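Acetyl-CoA acetyltransferase (Bacillus anthracis, PDB 3SS6) probably catalyses the reversible thiolase condensation of two acetyl-CoA molecules into acetoacetyl-CoA and free CoA. Local coordinates at residues 7-12 against 273-278; 362-367 against 389-394; 122-127 against 144-149; 15-20 against 250-255. All blocks are in the same frame, centred on the assembly; numbering follows the deposited sequence.

Contact 1 (7-12 against 273-278); sequences VVITAA and PLARIV
Residues 7-12 and 275-278 run antiparallel as neighbouring strands, with short axes 4.6 Å apart at closest and N-to-C directions 148° from each other, joining strand 7-19 of the N-terminal thiolase half to strand 275-284 of the C-terminal half. Ile277 N donates to Val7 O over 3.0 Å, nearly straight at 167° and in the carbonyl plane; Ile9 N meets Ala275 O at 2.8 Å, also in plane but more bent. The pairing then slips. Leu274 N approaches Ile9 O almost along the C=O axis at 2.8 Å, while Ala275 N gives that oxygen a weak bond of 3.5 Å, so both residues face Ile9, a classic beta bulge. On the face of Val7, Ile9 and Ile277, the two isoleucines cross at about a right angle, Ile9 CD1 lying 3.9 Å from Ile277 CG1. Val7 runs alongside Ile277, and helix 93-107 packs against both. On the other face Val8 CG2 touches Pro273 CG at 3.7 Å. Leu274 CD1 reaches the backbone at Ala11 CA and Ala12 N. A water accepts from Val7 N and donates to Ile277 O. Three direct bonds thus fix the strand spacing between an apolar face and one bearing the charge of Arg276, salt-bridged to Glu263.

Contact 2 (362-367 against 389-394); sequences SLIHEL and LFIEAL
Ile391 pushes its CD1 methyl between three side chains of helix 352-370, overlapping Ile364 most closely, with CD1 at 3.6 Å from Ile364 CG1. Its CG1 sits in the crowded position between the backbone N and the carbonyl carbon (chi1 65°), and an extended second torsion carries CD1 out from the strand toward the helix. Ile364 lies across it at about a right angle. Leu363, with CG anti to its backbone N (chi1 180°), slides past Ile391 in the opposite direction and brings CD2 to 3.8 Å from Ile391 CD1. One helical turn further on, Leu367 crosses the isoleucine obliquely, its CD1 3.9 Å from the same Ile391 CD1. A single methyl therefore touches three neighbours, at distances that indicate close van der Waals packing. This is helix-on-sheet packing within the layered alpha/beta thiolase fold: the segment axes approach to 8.7 Å and diverge by 33°, and strand 385-393 lies in the mixed sheet between strands 275-284 and 374-381. Within the helix, Leu367 N reaches Leu363 O over 2.9 Å. The side chains that touch across the two segments are all aliphatic. Leu314 of strand 314-317 packs on Leu363 and Leu367 as well. Along the strand the small Ala393 takes the next inward position after Ile391, where its CB meets Leu367 CB at 4.0 Å. Between Ile391 and Ala393, Glu392 points away from the helix, and its side chain packs on Arg276, Val278, Trp307 and Lys374.

Contact 3 (122-127 against 144-149); sequences SSSPYA and DTVWEV
Hydrogen bonding centres on Pro125 O. Thr145 OG1 donates to this oxygen over 2.7 Å, in the carbonyl plane and on a lone pair; a weak bond from Thr145 N joins it at 3.4 Å. The threonine hydroxyl lies between its own N and carbonyl carbon (chi1 58°), which lets OG1 and N grip the same acceptor. Asp144 caps the helix that follows: its OD1 accepts Val146 N over 2.9 Å, met from 43° out of the carboxylate plane. The same OD1 takes a salt bridge from Arg132 of a second subunit, and OD2 accepts Gln138 N of a third, which would probably offset its negative charge. Aromatic contact comes from Tyr126, one face of whose ring receives Asp144 CA in a CH-pi contact, 3.8 Å from the centroid and offset toward the rim; ring and carboxylate planes are 32° apart. Beyond the ring, Tyr126 OH bonds to Gln138 O of the third subunit. Apolar contact is lighter: Ser124 CB rests 3.8 Å from Val146 CG2. Tyr126 and Asp144 form an antiparallel non-hydrogen-bonded pair at the base of the two-stranded hairpin 126-128/140-144. Tyr126 and Ala127 also pair antiparallel with a strand of the second subunit, carrying the sheet across the interface, and the hairpin fits the tetramerisation loop of biosynthetic thiolases.

Contact 4 (15-20 against 250-255); sequences SPIGTF and GLNDGS
The two segments run antiparallel, their end-to-end directions 161° apart, and pair regularly at Gly18 and Asp253. Gly18 N donates to Asp253 O over 2.9 Å, and Asp253 N returns a 3.0 Å bond to Gly18 O, arriving from above that carbonyl plane; Thr19 and Asn252 form the next, non-hydrogen-bonded pair. At the other end the pattern changes. Ser15 N bonds to Ser255 O at 2.9 Å, but Ser255 N turns to a side chain, donating to Ser15 OG over 2.9 Å at 165°. That hydroxyl, set between its backbone N and carbonyl carbon, gives its own proton to Pro16 O at 2.8 Å, which orients it; as acceptor, OG takes the role Ser15 O would have in a regular pair. The join lies inside the mixed sheet of the thiolase fold, where strand 252-262 sits between strands 7-19 and 112-120. Gly18 presents no side chain beside Asp253, whose carboxylate OD2 bonds to Ser122 OG and also accepts from a water shared with Thr19 O. Ile17 CG2, anti to its backbone N, crosses obliquely over Asn252 to reach its CB at 3.6 Å. Phe20, with CG likewise anti to N (chi1 -165°), lies alongside Leu251, pointing the same way: ring atom CD2 is 3.8 Å from Leu251 CB, and Leu251 CD1 stands above one ring face near the rim. Leu137 of a third subunit packs on both residues. A water also links the two backbones here, accepting from Phe20 N and donating to Leu251 O over 2.7 Å.

In the fold
Contacts 1, 2 and 4 share one mixed sheet. Strand 7-19 pairs with strand 275-284 in contact 1 and with strand 252-262 in contact 4, with the contact centres about 25 Å apart. Contact 2 lies about 8 Å from contact 1, centre to centre, and is tied to it by His365 NE2 to Ala12 O, 2.7 Å. Contact 3 stands at the intersubunit side, about 34 Å from contact 1 between centres, and meets contact 4 through Ser122 OG and Asp253 OD2 at 2.6 Å. A potassium ion lies about 4 Å from the Leu274 side chain. Helix 93-107, packed on contact 1, follows shortly after Cys91, an S-hydroxycysteine in this crystal and probably the thiolase nucleophile.

Contact 1 (7-12 against 273-278)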
loop_
_atom_site.group_PDB
_atom_site.type_symbol
_atom_site.label_atom_id
_atom_site.label_comp_id
_atom_site.label_asym_id
_atom_site.label_seq_id
_atom_site.Cartn_x
_atom_site.Cartn_y
_atom_site.Cartn_z
ATOM N N VAL A 7 38.555 -8.743 -28.081
ATOM C CA VAL A 7 37.159 -8.301 -28.088
ATOM C C VAL A 7 37.023 -6.956 -28.809
ATOM O O VAL A 7 37.682 -5.982 -28.448
ATOM C CB VAL A 7 36.637 -8.153 -26.667
ATOM C CG1 VAL A 7 35.150 -7.752 -26.687
ATOM C CG2 VAL A 7 36.836 -9.457 -25.899
ATOM N N VAL A 8 36.171 -6.906 -29.825
ATOM C CA VAL A 8 35.924 -5.662 -30.540
ATOM C C VAL A 8 34.457 -5.280 -30.433
ATOM O O VAL A 8 33.602 -6.104 -30.106
ATOM C CB VAL A 8 36.364 -5.729 -32.029
ATOM C CG1 VAL A 8 37.865 -6.016 -32.119
ATOM C CG2 VAL A 8 35.566 -6.772 -32.781
ATOM N N ILE A 9 34.182 -4.010 -30.695
ATOM C CA ILE A 9 32.858 -3.437 -30.527
ATOM C C ILE A 9 32.421 -2.933 -31.889
ATOM O O ILE A 9 33.105 -2.102 -32.485
ATOM C CB ILE A 9 32.917 -2.244 -29.548
ATOM C CG1 ILE A 9 33.278 -2.734 -28.140
ATOM C CG2 ILE A 9 31.577 -1.498 -29.511
ATOM C CD1 ILE A 9 33.833 -1.644 -27.236
ATOM N N THR A 10 31.290 -3.425 -32.385
ATOM C CA THR A 10 30.864 -3.066 -33.747
ATOM C C THR A 10 29.711 -2.061 -33.832
ATOM O O THR A 10 29.419 -1.532 -34.919
ATOM C CB THR A 10 30.501 -4.323 -34.563
ATOM O OG1 THR A 10 29.414 -5.007 -33.932
ATOM C CG2 THR A 10 31.708 -5.254 -34.668
ATOM N N ALA A 11 29.056 -1.805 -32.704
ATOM C CA ALA A 11 27.994 -0.805 -32.634
ATOM C C ALA A 11 27.922 -0.314 -31.207
ATOM O O ALA A 11 28.259 -1.053 -30.277
ATOM C CB ALA A 11 26.637 -1.391 -33.061
ATOM N N ALA A 12 27.501 0.936 -31.041
ATOM C CA ALA A 12 27.391 1.529 -29.716
ATOM C C ALA A 12 26.331 2.613 -29.785
ATOM O O ALA A 12 26.545 3.658 -30.401
ATOM C CB ALA A 12 28.731 2.114 -29.290
ATOM N N PRO A 273 35.291 -2.716 -36.997
ATOM C CA PRO A 273 34.774 -2.357 -35.674
ATOM C C PRO A 273 35.047 -0.900 -35.345
ATOM O O PRO A 273 35.914 -0.277 -35.958
ATOM C CB PRO A 273 35.560 -3.273 -34.723
ATOM C CG PRO A 273 36.080 -4.404 -35.610
ATOM C CD PRO A 273 36.382 -3.701 -36.914
ATOM N N LEU A 274 34.287 -0.374 -34.386
ATOM C CA LEU A 274 34.468 0.982 -33.888
ATOM C C LEU A 274 35.665 1.054 -32.956
ATOM O O LEU A 274 36.364 2.071 -32.911
ATOM C CB LEU A 274 33.227 1.427 -33.098
ATOM C CG LEU A 274 31.891 1.447 -33.831
ATOM C CD1 LEU A 274 30.764 1.727 -32.839
ATOM C CD2 LEU A 274 31.902 2.494 -34.938
ATOM N N ALA A 275 35.883 -0.021 -32.202
ATOM C CA ALA A 275 36.844 0.002 -31.107
ATOM C C ALA A 275 37.170 -1.401 -30.620
ATOM O O ALA A 275 36.441 -2.348 -30.909
ATOM C CB ALA A 275 36.274 0.828 -29.943
ATOM N N ARG A 276 38.267 -1.522 -29.873
ATOM C CA ARG A 276 38.599 -2.763 -29.184
ATOM C C ARG A 276 38.671 -2.519 -27.684
ATOM O O ARG A 276 38.941 -1.401 -27.229
ATOM C CB ARG A 276 39.930 -3.339 -29.684
ATOM C CG ARG A 276 41.159 -2.519 -29.270
ATOM C CD ARG A 276 42.482 -3.239 -29.610
ATOM N NE ARG A 276 42.674 -3.379 -31.053
ATOM C CZ ARG A 276 42.403 -4.482 -31.745
ATOM N NH1 ARG A 276 41.931 -5.565 -31.133
ATOM N NH2 ARG A 276 42.611 -4.507 -33.054
ATOM N N ILE A 277 38.411 -3.562 -26.910
ATOM C CA ILE A 277 38.621 -3.481 -25.473
ATOM C C ILE A 277 40.030 -3.977 -25.168
ATOM O O ILE A 277 40.408 -5.084 -25.571
ATOM C CB ILE A 277 37.569 -4.302 -24.705
ATOM C CG1 ILE A 277 36.194 -3.646 -24.851
ATOM C CG2 ILE A 277 37.941 -4.375 -23.222
ATOM C CD1 ILE A 277 35.017 -4.489 -24.350
ATOM N N VAL A 278 40.832 -3.161 -24.486
ATOM C CA VAL A 278 42.174 -3.621 -24.125
ATOM C C VAL A 278 42.341 -4.035 -22.663
ATOM O O VAL A 278 43.321 -4.691 -22.325
ATOM C CB VAL A 278 43.280 -2.616 -24.519
ATOM C CG1 VAL A 278 43.318 -2.435 -26.042
ATOM C CG2 VAL A 278 43.083 -1.297 -23.825
HETATM O O HOH W 1 39.994 -7.859 -25.874
#

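Contact 2 (362-367 against 389-394)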
loop_
_atom_site.group_PDB
_atom_site.type_symbol
_atom_site.label_atom_id
_atom_site.label_comp_id
_atom_site.label_asym_id
_atom_site.label_seq_id
_atom_site.Cartn_x
_atom_site.Cartn_y
_atom_site.Cartn_z
ATOM N N SER A 362 29.388 6.993 -25.402
ATOM C CA SER A 362 29.793 8.369 -25.683
ATOM C C SER A 362 31.294 8.510 -25.952
ATOM O O SER A 362 31.723 9.228 -26.874
ATOM C CB SER A 362 29.353 9.274 -24.535
ATOM O OG SER A 362 27.932 9.219 -24.403
ATOM N N LEU A 363 32.093 7.823 -25.147
ATOM C CA LEU A 363 33.535 7.833 -25.332
ATOM C C LEU A 363 33.931 7.319 -26.710
ATOM O O LEU A 363 34.756 7.920 -27.395
ATOM C CB LEU A 363 34.204 6.981 -24.255
ATOM C CG LEU A 363 35.727 6.873 -24.300
ATOM C CD1 LEU A 363 36.401 8.238 -24.163
ATOM C CD2 LEU A 363 36.150 5.947 -23.154
ATOM N N ILE A 364 33.348 6.196 -27.114
ATOM C CA ILE A 364 33.703 5.599 -28.399
ATOM C C ILE A 364 33.468 6.572 -29.544
ATOM O O ILE A 364 34.333 6.764 -30.403
ATOM C CB ILE A 364 32.913 4.309 -28.651
ATOM C CG1 ILE A 364 33.404 3.201 -27.718
ATOM C CG2 ILE A 364 33.054 3.883 -30.105
ATOM C CD1 ILE A 364 32.453 2.016 -27.608
ATOM N N HIS A 365 32.307 7.215 -29.535
ATOM C CA HIS A 365 31.957 8.128 -30.607
ATOM C C HIS A 365 32.790 9.400 -30.600
ATOM O O HIS A 365 33.116 9.922 -31.666
ATOM C CB HIS A 365 30.456 8.435 -30.575
ATOM C CG HIS A 365 29.616 7.286 -31.036
ATOM N ND1 HIS A 365 29.389 7.024 -32.369
ATOM C CD2 HIS A 365 28.983 6.309 -30.347
ATOM C CE1 HIS A 365 28.637 5.942 -32.481
ATOM N NE2 HIS A 365 28.379 5.487 -31.268
ATOM N N GLU A 366 33.140 9.893 -29.412
ATOM C CA GLU A 366 33.929 11.125 -29.338
ATOM C C GLU A 366 35.392 10.881 -29.718
ATOM O O GLU A 366 36.007 11.712 -30.378
ATOM C CB GLU A 366 33.790 11.792 -27.955
ATOM C CG GLU A 366 34.537 13.140 -27.783
ATOM C CD GLU A 366 34.010 14.281 -28.668
ATOM O OE1 GLU A 366 32.963 14.128 -29.328
ATOM O OE2 GLU A 366 34.657 15.349 -28.693
ATOM N N LEU A 367 35.957 9.747 -29.309
ATOM C CA LEU A 367 37.290 9.379 -29.789
ATOM C C LEU A 367 37.297 9.390 -31.316
ATOM O O LEU A 367 38.184 9.974 -31.944
ATOM C CB LEU A 367 37.697 7.996 -29.279
ATOM C CG LEU A 367 38.125 7.868 -27.813
ATOM C CD1 LEU A 367 38.198 6.399 -27.428
ATOM C CD2 LEU A 367 39.478 8.560 -27.572
ATOM N N LEU A 389 37.277 0.863 -17.640
ATOM C CA LEU A 389 37.298 0.157 -18.908
ATOM C C LEU A 389 38.254 0.889 -19.844
ATOM O O LEU A 389 38.209 2.115 -19.954
ATOM C CB LEU A 389 35.880 0.139 -19.501
ATOM C CG LEU A 389 35.710 -0.602 -20.827
ATOM C CD1 LEU A 389 36.067 -2.073 -20.677
ATOM C CD2 LEU A 389 34.274 -0.440 -21.319
ATOM N N PHE A 390 39.133 0.136 -20.500
ATOM C CA PHE A 390 40.198 0.715 -21.323
ATOM C C PHE A 390 39.971 0.291 -22.762
ATOM O O PHE A 390 39.890 -0.901 -23.050
ATOM C CB PHE A 390 41.562 0.241 -20.819
ATOM C CG PHE A 390 41.846 0.664 -19.410
ATOM C CD1 PHE A 390 42.652 1.762 -19.151
ATOM C CD2 PHE A 390 41.256 -0.007 -18.345
ATOM C CE1 PHE A 390 42.891 2.170 -17.839
ATOM C CE2 PHE A 390 41.481 0.395 -17.033
ATOM C CZ PHE A 390 42.306 1.478 -16.776
ATOM N N ILE A 391 39.830 1.266 -23.654
ATOM C CA ILE A 391 39.501 0.964 -25.042
ATOM C C ILE A 391 40.405 1.700 -26.026
ATOM O O ILE A 391 41.039 2.706 -25.685
ATOM C CB ILE A 391 38.037 1.309 -25.375
ATOM C CG1 ILE A 391 37.804 2.813 -25.270
ATOM C CG2 ILE A 391 37.067 0.551 -24.465
ATOM C CD1 ILE A 391 36.471 3.244 -25.855
ATOM N N GLU A 392 40.484 1.169 -27.241
ATOM C CA GLU A 392 41.179 1.861 -28.329
ATOM C C GLU A 392 40.228 1.958 -29.507
ATOM O O GLU A 392 39.724 0.945 -29.985
ATOM C CB GLU A 392 42.458 1.114 -28.737
ATOM C CG GLU A 392 43.522 1.136 -27.644
ATOM C CD GLU A 392 44.762 0.321 -27.973
ATOM O OE1 GLU A 392 44.737 -0.493 -28.922
ATOM O OE2 GLU A 392 45.774 0.499 -27.263
ATOM N N ALA A 393 39.982 3.176 -29.972
ATOM C CA ALA A 393 39.186 3.365 -31.177
ATOM C C ALA A 393 39.977 2.850 -32.374
ATOM O O ALA A 393 41.205 2.994 -32.438
ATOM C CB ALA A 393 38.835 4.835 -31.363
ATOM N N LEU A 394 39.279 2.251 -33.329
ATOM C CA LEU A 394 39.964 1.693 -34.489
ATOM C C LEU A 394 39.900 2.644 -35.675
ATOM O O LEU A 394 38.968 3.437 -35.800
ATOM C CB LEU A 394 39.393 0.319 -34.845
ATOM C CG LEU A 394 39.577 -0.713 -33.725
ATOM C CD1 LEU A 394 39.012 -2.079 -34.111
ATOM C CD2 LEU A 394 41.052 -0.831 -33.356
ATOM O OXT LEU A 394 40.797 2.642 -36.519
#

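Contact 3 (122-127 against 144-149)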
loop_
_atom_site.group_PDB
_atom_site.type_symbol
_atom_site.label_atom_id
_atom_site.label_comp_id
_atom_site.label_asym_id
_atom_site.label_seq_id
_atom_site.Cartn_x
_atom_site.Cartn_y
_atom_site.Cartn_z
ATOM N N SER A 122 11.947 6.685 -13.296
ATOM C CA SER A 122 10.633 7.316 -13.197
ATOM C C SER A 122 9.503 6.319 -12.957
ATOM O O SER A 122 8.512 6.646 -12.302
ATOM C CB SER A 122 10.308 8.120 -14.459
ATOM O OG SER A 122 11.230 9.179 -14.686
ATOM N N SER A 123 9.623 5.118 -13.519
ATOM C CA SER A 123 8.545 4.120 -13.417
ATOM C C SER A 123 8.793 3.097 -12.306
ATOM O O SER A 123 8.042 2.114 -12.152
ATOM C CB SER A 123 8.358 3.411 -14.767
ATOM O OG SER A 123 9.564 2.762 -15.155
ATOM N N SER A 124 9.841 3.313 -11.518
ATOM C CA SER A 124 10.174 2.371 -10.452
ATOM C C SER A 124 9.099 2.365 -9.366
ATOM O O SER A 124 8.526 3.410 -9.050
ATOM C CB SER A 124 11.547 2.698 -9.855
ATOM O OG SER A 124 12.563 2.432 -10.810
ATOM N N PRO A 125 8.818 1.180 -8.799
ATOM C CA PRO A 125 7.706 1.025 -7.854
ATOM C C PRO A 125 8.007 1.482 -6.433
ATOM O O PRO A 125 9.140 1.885 -6.112
ATOM C CB PRO A 125 7.463 -0.488 -7.864
ATOM C CG PRO A 125 8.820 -1.060 -8.067
ATOM C CD PRO A 125 9.492 -0.105 -9.062
ATOM N N TYR A 126 6.961 1.446 -5.608
ATOM C CA TYR A 126 7.081 1.565 -4.158
ATOM C C TYR A 126 6.926 0.173 -3.551
ATOM O O TYR A 126 6.315 -0.707 -4.162
ATOM C CB TYR A 126 6.011 2.504 -3.612
ATOM C CG TYR A 126 6.450 3.951 -3.632
ATOM C CD1 TYR A 126 6.452 4.676 -4.820
ATOM C CD2 TYR A 126 6.868 4.589 -2.463
ATOM C CE1 TYR A 126 6.868 5.990 -4.850
ATOM C CE2 TYR A 126 7.280 5.922 -2.483
ATOM C CZ TYR A 126 7.286 6.608 -3.684
ATOM O OH TYR A 126 7.689 7.922 -3.730
ATOM N N ALA A 127 7.499 -0.023 -2.369
ATOM C CA ALA A 127 7.505 -1.333 -1.716
ATOM C C ALA A 127 6.933 -1.238 -0.305
ATOM O O ALA A 127 7.090 -0.222 0.379
ATOM C CB ALA A 127 8.924 -1.889 -1.660
ATOM N N ASP A 144 10.101 4.153 -1.206
ATOM C CA ASP A 144 10.421 4.487 -2.588
ATOM C C ASP A 144 11.672 3.707 -2.995
ATOM O O ASP A 144 12.739 3.895 -2.404
ATOM C CB ASP A 144 10.705 5.994 -2.658
ATOM C CG ASP A 144 11.057 6.466 -4.058
ATOM O OD1 ASP A 144 11.318 5.628 -4.948
ATOM O OD2 ASP A 144 11.049 7.694 -4.266
ATOM N N THR A 145 11.545 2.804 -3.967
ATOM C CA THR A 145 12.699 1.985 -4.371
ATOM C C THR A 145 13.867 2.821 -4.915
ATOM O O THR A 145 15.025 2.432 -4.776
ATOM C CB THR A 145 12.330 0.886 -5.394
ATOM O OG1 THR A 145 11.748 1.478 -6.564
ATOM C CG2 THR A 145 11.353 -0.107 -4.778
ATOM N N VAL A 146 13.562 3.958 -5.526
ATOM C CA VAL A 146 14.617 4.847 -6.012
ATOM C C VAL A 146 15.364 5.428 -4.807
ATOM O O VAL A 146 16.596 5.437 -4.761
ATOM C CB VAL A 146 14.044 5.982 -6.881
ATOM C CG1 VAL A 146 15.099 7.077 -7.123
ATOM C CG2 VAL A 146 13.516 5.439 -8.200
ATOM N N TRP A 147 14.620 5.892 -3.808
ATOM C CA TRP A 147 15.253 6.503 -2.646
ATOM C C TRP A 147 16.055 5.481 -1.838
ATOM O O TRP A 147 17.062 5.831 -1.220
ATOM C CB TRP A 147 14.207 7.205 -1.766
ATOM C CG TRP A 147 14.705 8.459 -1.102
ATOM C CD1 TRP A 147 14.958 8.641 0.226
ATOM C CD2 TRP A 147 15.002 9.704 -1.744
ATOM N NE1 TRP A 147 15.402 9.933 0.450
ATOM C CE2 TRP A 147 15.433 10.599 -0.746
ATOM C CE3 TRP A 147 14.941 10.147 -3.067
ATOM C CZ2 TRP A 147 15.805 11.914 -1.032
ATOM C CZ3 TRP A 147 15.314 11.454 -3.353
ATOM C CH2 TRP A 147 15.741 12.318 -2.339
ATOM N N GLU A 148 15.617 4.218 -1.843
ATOM C CA GLU A 148 16.337 3.150 -1.149
ATOM C C GLU A 148 17.672 2.861 -1.815
ATOM O O GLU A 148 18.687 2.665 -1.147
ATOM C CB GLU A 148 15.530 1.847 -1.146
ATOM C CG GLU A 148 14.331 1.868 -0.225
ATOM C CD GLU A 148 13.797 0.485 0.088
ATOM O OE1 GLU A 148 13.814 -0.370 -0.814
ATOM O OE2 GLU A 148 13.347 0.269 1.238
ATOM N N VAL A 149 17.660 2.815 -3.137
ATOM C CA VAL A 149 18.860 2.427 -3.866
ATOM C C VAL A 149 19.938 3.515 -3.748
ATOM O O VAL A 149 21.123 3.245 -3.966
ATOM C CB VAL A 149 18.520 2.041 -5.336
ATOM C CG1 VAL A 149 18.469 3.265 -6.236
ATOM C CG2 VAL A 149 19.496 1.002 -5.872
#

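Contact 4 (15-20 against 250-255)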
loop_
_atom_site.group_PDB
_atom_site.type_symbol
_atom_site.label_atom_id
_atom_site.label_comp_id
_atom_site.label_asym_id
_atom_site.label_seq_id
_atom_site.Cartn_x
_atom_site.Cartn_y
_atom_site.Cartn_z
ATOM N N SER A 15 19.606 5.358 -25.867
ATOM C CA SER A 15 18.440 6.238 -25.915
ATOM C C SER A 15 18.913 7.637 -25.540
ATOM O O SER A 15 20.003 7.795 -24.976
ATOM C CB SER A 15 17.387 5.768 -24.902
ATOM O OG SER A 15 17.830 5.993 -23.565
ATOM N N PRO A 16 18.095 8.663 -25.825
ATOM C CA PRO A 16 18.371 9.922 -25.132
ATOM C C PRO A 16 18.091 9.684 -23.647
ATOM O O PRO A 16 17.403 8.717 -23.293
ATOM C CB PRO A 16 17.328 10.904 -25.718
ATOM C CG PRO A 16 16.622 10.156 -26.832
ATOM C CD PRO A 16 16.796 8.684 -26.513
ATOM N N ILE A 17 18.616 10.557 -22.794
ATOM C CA ILE A 17 18.420 10.402 -21.350
ATOM C C ILE A 17 17.267 11.293 -20.898
ATOM O O ILE A 17 17.306 12.516 -21.075
ATOM C CB ILE A 17 19.709 10.727 -20.573
ATOM C CG1 ILE A 17 20.827 9.760 -20.988
ATOM C CG2 ILE A 17 19.455 10.644 -19.064
ATOM C CD1 ILE A 17 22.216 10.190 -20.547
ATOM N N GLY A 18 16.243 10.662 -20.330
ATOM C CA GLY A 18 15.082 11.370 -19.810
ATOM C C GLY A 18 15.282 11.888 -18.392
ATOM O O GLY A 18 16.084 11.348 -17.622
ATOM N N THR A 19 14.566 12.959 -18.057
ATOM C CA THR A 19 14.573 13.474 -16.688
ATOM C C THR A 19 13.501 12.766 -15.871
ATOM O O THR A 19 12.575 12.181 -16.418
ATOM C CB THR A 19 14.318 14.995 -16.635
ATOM O OG1 THR A 19 13.086 15.301 -17.300
ATOM C CG2 THR A 19 15.450 15.748 -17.293
ATOM N N PHE A 20 13.642 12.812 -14.553
ATOM C CA PHE A 20 12.690 12.141 -13.675
ATOM C C PHE A 20 11.287 12.683 -13.866
ATOM O O PHE A 20 11.049 13.890 -13.748
ATOM C CB PHE A 20 13.124 12.278 -12.217
ATOM C CG PHE A 20 12.414 11.328 -11.289
ATOM C CD1 PHE A 20 11.363 11.762 -10.504
ATOM C CD2 PHE A 20 12.785 9.990 -11.235
ATOM C CE1 PHE A 20 10.706 10.874 -9.658
ATOM C CE2 PHE A 20 12.135 9.105 -10.393
ATOM C CZ PHE A 20 11.091 9.551 -9.611
ATOM N N GLY A 250 21.328 13.960 -11.744
ATOM C CA GLY A 250 19.902 13.803 -11.539
ATOM C C GLY A 250 19.475 12.363 -11.339
ATOM O O GLY A 250 20.303 11.434 -11.304
ATOM N N LEU A 251 18.165 12.197 -11.200
ATOM C CA LEU A 251 17.503 10.907 -11.299
ATOM C C LEU A 251 16.995 10.867 -12.739
ATOM O O LEU A 251 16.365 11.823 -13.204
ATOM C CB LEU A 251 16.333 10.838 -10.322
ATOM C CG LEU A 251 16.648 11.119 -8.843
ATOM C CD1 LEU A 251 15.383 11.063 -7.982
ATOM C CD2 LEU A 251 17.693 10.152 -8.324
ATOM N N ASN A 252 17.292 9.791 -13.456
ATOM C CA ASN A 252 17.088 9.801 -14.905
ATOM C C ASN A 252 16.750 8.438 -15.482
ATOM O O ASN A 252 16.912 7.411 -14.820
ATOM C CB ASN A 252 18.341 10.336 -15.606
ATOM C CG ASN A 252 18.617 11.788 -15.279
ATOM O OD1 ASN A 252 18.107 12.705 -15.946
ATOM N ND2 ASN A 252 19.426 12.014 -14.259
ATOM N N ASP A 253 16.281 8.441 -16.734
ATOM C CA ASP A 253 15.886 7.210 -17.426
ATOM C C ASP A 253 16.706 7.064 -18.700
ATOM O O ASP A 253 16.890 8.032 -19.434
ATOM C CB ASP A 253 14.399 7.270 -17.808
ATOM C CG ASP A 253 13.500 7.611 -16.632
ATOM O OD1 ASP A 253 13.770 7.136 -15.511
ATOM O OD2 ASP A 253 12.511 8.352 -16.816
ATOM N N GLY A 254 17.182 5.864 -18.992
ATOM C CA GLY A 254 17.916 5.685 -20.240
ATOM C C GLY A 254 18.374 4.264 -20.459
ATOM O O GLY A 254 18.440 3.494 -19.523
ATOM N N SER A 255 18.688 3.918 -21.702
ATOM C CA SER A 255 19.333 2.637 -21.981
ATOM C C SER A 255 20.505 2.852 -22.923
ATOM O O SER A 255 20.592 3.886 -23.607
ATOM C CB SER A 255 18.335 1.649 -22.600
ATOM O OG SER A 255 17.822 2.157 -23.830
HETATM O O HOH W 2 20.977 6.592 -22.450
HETATM O O HOH W 3 12.158 10.433 -18.496
HETATM O O HOH W 4 15.857 14.463 -13.565
#